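Local coordinates for putative ABC-transporter ATP-binding protein (Alicyclobacillus acidocaldarius, PDB 1Z47) that probably binds and hydrolyses ATP as the nucleotide-binding subunit of a putative sulfate ABC transporter, at residues L156-D170 against V188-V202. Numbering follows the deposited sequence.
Sequences LARALAPRPQVLLFD and VRQVHDEMGVTSVFV
F169 meets two elements of 188-202 at once. Its ring passes V188 of the helix, the two side chains sliding by each other in opposite directions with F169 CZ 3.8 Å from V188 CG1, while V200 O lies in the ring plane at its edge. CG stands beside the backbone N (chi1 -62°), which sends the ring toward V188 on helix 178-195, and F169 CB packs 3.7 Å from F201 CB. Cutting F169 back to an alanine is likely to lose the ring's contact with V188 CG1 and open a gap between helix 178-195 and the sheet. V197, just before its strand, turns CG1 toward the carbonyl oxygen of P164 (V197 CG1 to P164 O, 3.6 Å). L167 presents CB to the hydroxyl of S199 (L167 CB to S199 OG, 3.5 Å), and that hydroxyl is also hydrogen-bonded to H192 ND1. Between the helices, L156 and V191 touch tip to tip (L156 CD2 to V191 CG1, 3.8 Å), and L160 CD1 bridges V191 CG1, at 3.9 Å, and M195 CG. The strands are parallel, their axes 16° apart, joined by bonds such as L167 N to T198 O (2.8 Å) and F169 N to V200 O (2.9 Å). With helix 178-195 linking strands 166-170 and 198-203, this is a beta-alpha-beta crossover of the P-loop NTPase core of ABC ATPases.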
# COMPACT_ATOMS: atom_id res chain seq x y z
N LEU B 156 -14.35 4.21 -16.33
CA LEU B 156 -15.47 3.63 -15.60
C LEU B 156 -16.79 4.09 -16.24
O LEU B 156 -17.76 3.32 -16.31
CB LEU B 156 -15.42 4.03 -14.12
CG LEU B 156 -16.56 3.54 -13.20
CD1 LEU B 156 -16.68 2.02 -13.26
CD2 LEU B 156 -16.29 3.99 -11.77
N ALA B 157 -16.83 5.33 -16.74
CA ALA B 157 -18.05 5.84 -17.38
C ALA B 157 -18.37 5.06 -18.68
O ALA B 157 -19.52 4.68 -18.93
CB ALA B 157 -17.91 7.36 -17.67
N ARG B 158 -17.34 4.83 -19.49
CA ARG B 158 -17.45 4.08 -20.75
C ARG B 158 -17.97 2.67 -20.48
O ARG B 158 -18.87 2.19 -21.17
CB ARG B 158 -16.09 3.95 -21.45
CG ARG B 158 -16.07 3.03 -22.67
CD ARG B 158 -14.73 3.10 -23.42
NE ARG B 158 -13.61 2.66 -22.59
CZ ARG B 158 -12.33 2.68 -22.96
NH1 ARG B 158 -11.39 2.25 -22.12
NH2 ARG B 158 -11.97 3.15 -24.15
N ALA B 159 -17.40 2.01 -19.48
CA ALA B 159 -17.81 0.65 -19.13
C ALA B 159 -19.26 0.60 -18.67
O ALA B 159 -19.96 -0.35 -18.99
CB ALA B 159 -16.89 0.08 -18.01
N LEU B 160 -19.70 1.62 -17.94
CA LEU B 160 -21.06 1.66 -17.42
C LEU B 160 -22.16 2.12 -18.35
O LEU B 160 -23.33 1.78 -18.14
CB LEU B 160 -21.10 2.55 -16.18
CG LEU B 160 -20.42 1.95 -14.95
CD1 LEU B 160 -20.42 2.99 -13.83
CD2 LEU B 160 -21.16 0.67 -14.54
N ALA B 161 -21.80 2.90 -19.36
CA ALA B 161 -22.78 3.43 -20.30
C ALA B 161 -23.91 2.46 -20.68
O ALA B 161 -25.09 2.79 -20.50
CB ALA B 161 -22.07 3.94 -21.56
N PRO B 162 -23.57 1.27 -21.21
CA PRO B 162 -24.52 0.24 -21.63
C PRO B 162 -25.33 -0.39 -20.51
O PRO B 162 -26.19 -1.23 -20.78
CB PRO B 162 -23.63 -0.79 -22.32
CG PRO B 162 -22.43 -0.01 -22.75
CD PRO B 162 -22.19 0.86 -21.55
N ARG B 163 -25.05 -0.01 -19.27
CA ARG B 163 -25.79 -0.54 -18.13
C ARG B 163 -25.45 -2.04 -17.92
O ARG B 163 -26.34 -2.89 -17.87
CB ARG B 163 -27.30 -0.37 -18.37
CG ARG B 163 -28.18 -0.34 -17.13
CD ARG B 163 -28.71 1.07 -16.84
NE ARG B 163 -29.03 1.80 -18.07
CZ ARG B 163 -29.52 3.03 -18.11
NH1 ARG B 163 -29.77 3.62 -19.28
NH2 ARG B 163 -29.77 3.69 -16.98
N PRO B 164 -24.15 -2.38 -17.81
CA PRO B 164 -23.76 -3.79 -17.62
C PRO B 164 -24.34 -4.38 -16.35
O PRO B 164 -24.62 -3.66 -15.39
CB PRO B 164 -22.23 -3.73 -17.56
CG PRO B 164 -21.91 -2.53 -18.41
CD PRO B 164 -22.96 -1.53 -17.99
N GLN B 165 -24.50 -5.70 -16.35
CA GLN B 165 -25.01 -6.41 -15.18
C GLN B 165 -23.85 -6.58 -14.20
O GLN B 165 -24.00 -6.45 -12.97
CB GLN B 165 -25.49 -7.81 -15.57
CG GLN B 165 -26.94 -7.97 -16.00
CD GLN B 165 -27.30 -9.45 -16.17
OE1 GLN B 165 -27.22 -10.24 -15.23
NE2 GLN B 165 -27.68 -9.83 -17.39
N VAL B 166 -22.69 -6.91 -14.77
CA VAL B 166 -21.48 -7.13 -13.99
C VAL B 166 -20.37 -6.16 -14.39
O VAL B 166 -20.17 -5.85 -15.56
CB VAL B 166 -20.98 -8.58 -14.15
CG1 VAL B 166 -19.78 -8.81 -13.24
CG2 VAL B 166 -22.10 -9.58 -13.79
N LEU B 167 -19.63 -5.70 -13.39
CA LEU B 167 -18.53 -4.77 -13.57
C LEU B 167 -17.25 -5.50 -13.10
O LEU B 167 -17.20 -5.97 -11.95
CB LEU B 167 -18.81 -3.53 -12.73
CG LEU B 167 -18.27 -2.16 -13.15
CD1 LEU B 167 -18.75 -1.82 -14.56
CD2 LEU B 167 -18.75 -1.11 -12.15
N LEU B 168 -16.27 -5.62 -13.99
CA LEU B 168 -15.00 -6.29 -13.67
C LEU B 168 -13.78 -5.35 -13.67
O LEU B 168 -13.51 -4.67 -14.67
CB LEU B 168 -14.75 -7.42 -14.66
CG LEU B 168 -15.92 -8.41 -14.80
CD1 LEU B 168 -15.56 -9.47 -15.83
CD2 LEU B 168 -16.22 -9.02 -13.44
N PHE B 169 -13.01 -5.34 -12.58
CA PHE B 169 -11.82 -4.48 -12.50
C PHE B 169 -10.55 -5.32 -12.45
O PHE B 169 -10.41 -6.16 -11.57
CB PHE B 169 -11.87 -3.59 -11.25
CG PHE B 169 -13.03 -2.64 -11.22
CD1 PHE B 169 -14.30 -3.09 -10.88
CD2 PHE B 169 -12.85 -1.31 -11.56
CE1 PHE B 169 -15.38 -2.22 -10.88
CE2 PHE B 169 -13.93 -0.42 -11.56
CZ PHE B 169 -15.20 -0.88 -11.22
N ASP B 170 -9.63 -5.13 -13.39
CA ASP B 170 -8.38 -5.89 -13.34
C ASP B 170 -7.21 -4.97 -12.98
O ASP B 170 -6.48 -4.52 -13.87
CB ASP B 170 -8.10 -6.56 -14.68
CG ASP B 170 -6.99 -7.60 -14.60
OD1 ASP B 170 -6.60 -8.12 -15.66
OD2 ASP B 170 -6.50 -7.91 -13.48
N VAL B 188 -14.64 4.50 -6.75
CA VAL B 188 -15.21 3.30 -7.36
C VAL B 188 -16.27 2.73 -6.41
O VAL B 188 -17.32 2.27 -6.86
CB VAL B 188 -14.12 2.22 -7.63
CG1 VAL B 188 -14.78 0.87 -7.88
CG2 VAL B 188 -13.25 2.62 -8.84
N ARG B 189 -15.98 2.75 -5.12
CA ARG B 189 -16.94 2.24 -4.14
C ARG B 189 -18.20 3.11 -4.14
O ARG B 189 -19.31 2.59 -4.20
CB ARG B 189 -16.33 2.21 -2.72
CG ARG B 189 -17.26 1.61 -1.64
CD ARG B 189 -17.49 0.09 -1.76
NE ARG B 189 -18.86 -0.26 -1.38
CZ ARG B 189 -19.27 -1.41 -0.85
NH1 ARG B 189 -18.41 -2.40 -0.61
NH2 ARG B 189 -20.55 -1.59 -0.58
N GLN B 190 -18.05 4.42 -4.09
CA GLN B 190 -19.23 5.30 -4.09
C GLN B 190 -20.06 5.09 -5.36
O GLN B 190 -21.29 5.03 -5.33
CB GLN B 190 -18.81 6.78 -3.95
CG GLN B 190 -19.92 7.76 -4.31
CD GLN B 190 -19.51 9.21 -4.13
OE1 GLN B 190 -19.46 9.72 -3.01
NE2 GLN B 190 -19.20 9.89 -5.24
N VAL B 191 -19.37 4.94 -6.49
CA VAL B 191 -20.08 4.72 -7.74
C VAL B 191 -20.85 3.39 -7.66
O VAL B 191 -22.05 3.33 -7.94
CB VAL B 191 -19.10 4.73 -8.92
CG1 VAL B 191 -19.76 4.17 -10.17
CG2 VAL B 191 -18.65 6.18 -9.19
N HIS B 192 -20.16 2.32 -7.24
CA HIS B 192 -20.79 1.01 -7.10
C HIS B 192 -22.08 1.07 -6.27
O HIS B 192 -23.10 0.51 -6.66
CB HIS B 192 -19.84 0.03 -6.42
CG HIS B 192 -20.50 -1.25 -6.02
ND1 HIS B 192 -20.63 -2.33 -6.87
CD2 HIS B 192 -21.08 -1.62 -4.85
CE1 HIS B 192 -21.26 -3.31 -6.24
NE2 HIS B 192 -21.54 -2.91 -5.02
N ASP B 193 -22.01 1.71 -5.12
CA ASP B 193 -23.17 1.79 -4.27
C ASP B 193 -24.28 2.56 -4.95
O ASP B 193 -25.46 2.30 -4.71
CB ASP B 193 -22.78 2.44 -2.94
CG ASP B 193 -21.89 1.54 -2.12
OD1 ASP B 193 -21.27 2.01 -1.13
OD2 ASP B 193 -21.81 0.35 -2.47
N GLU B 194 -23.90 3.48 -5.82
CA GLU B 194 -24.89 4.27 -6.53
C GLU B 194 -25.55 3.48 -7.65
O GLU B 194 -26.77 3.38 -7.70
CB GLU B 194 -24.25 5.53 -7.10
CG GLU B 194 -25.26 6.44 -7.76
CD GLU B 194 -26.27 6.96 -6.76
OE1 GLU B 194 -27.35 7.44 -7.19
OE2 GLU B 194 -25.97 6.90 -5.55
N MET B 195 -24.74 2.93 -8.55
CA MET B 195 -25.28 2.19 -9.68
C MET B 195 -25.95 0.86 -9.32
O MET B 195 -26.65 0.28 -10.15
CB MET B 195 -24.20 1.93 -10.73
CG MET B 195 -23.51 3.19 -11.28
SD MET B 195 -24.61 4.35 -12.10
CE MET B 195 -25.24 3.36 -13.45
N GLY B 196 -25.71 0.37 -8.11
CA GLY B 196 -26.31 -0.87 -7.66
C GLY B 196 -25.97 -2.13 -8.44
O GLY B 196 -26.70 -3.12 -8.36
N VAL B 197 -24.86 -2.09 -9.17
CA VAL B 197 -24.39 -3.20 -10.00
C VAL B 197 -23.67 -4.26 -9.15
O VAL B 197 -23.55 -4.12 -7.94
CB VAL B 197 -23.42 -2.66 -11.07
CG1 VAL B 197 -23.11 -3.71 -12.12
CG2 VAL B 197 -24.01 -1.43 -11.71
N THR B 198 -23.21 -5.33 -9.80
CA THR B 198 -22.47 -6.42 -9.16
C THR B 198 -21.01 -6.19 -9.60
O THR B 198 -20.74 -6.12 -10.80
CB THR B 198 -22.93 -7.81 -9.67
OG1 THR B 198 -24.32 -8.00 -9.35
CG2 THR B 198 -22.09 -8.93 -9.04
N SER B 199 -20.09 -6.08 -8.66
CA SER B 199 -18.70 -5.81 -9.03
C SER B 199 -17.68 -6.79 -8.46
O SER B 199 -17.80 -7.22 -7.31
CB SER B 199 -18.33 -4.39 -8.58
OG SER B 199 -19.13 -3.40 -9.21
N VAL B 200 -16.68 -7.12 -9.26
CA VAL B 200 -15.61 -8.04 -8.85
C VAL B 200 -14.28 -7.38 -9.23
O VAL B 200 -14.12 -6.90 -10.36
CB VAL B 200 -15.67 -9.40 -9.60
CG1 VAL B 200 -14.73 -10.41 -8.92
CG2 VAL B 200 -17.10 -9.95 -9.61
N PHE B 201 -13.32 -7.36 -8.31
CA PHE B 201 -12.03 -6.75 -8.63
C PHE B 201 -10.91 -7.68 -8.16
O PHE B 201 -11.10 -8.48 -7.25
CB PHE B 201 -11.91 -5.36 -7.99
CG PHE B 201 -11.88 -5.37 -6.49
CD1 PHE B 201 -10.67 -5.36 -5.80
CD2 PHE B 201 -13.07 -5.33 -5.77
CE1 PHE B 201 -10.65 -5.31 -4.41
CE2 PHE B 201 -13.08 -5.29 -4.38
CZ PHE B 201 -11.86 -5.28 -3.69
N VAL B 202 -9.77 -7.57 -8.82
CA VAL B 202 -8.61 -8.41 -8.51
C VAL B 202 -7.63 -7.60 -7.67
O VAL B 202 -7.45 -6.40 -7.90
CB VAL B 202 -7.93 -8.86 -9.83
CG1 VAL B 202 -6.49 -9.32 -9.58
CG2 VAL B 202 -8.76 -10.00 -10.48
O HOH W 1 -8.73 -4.51 -9.06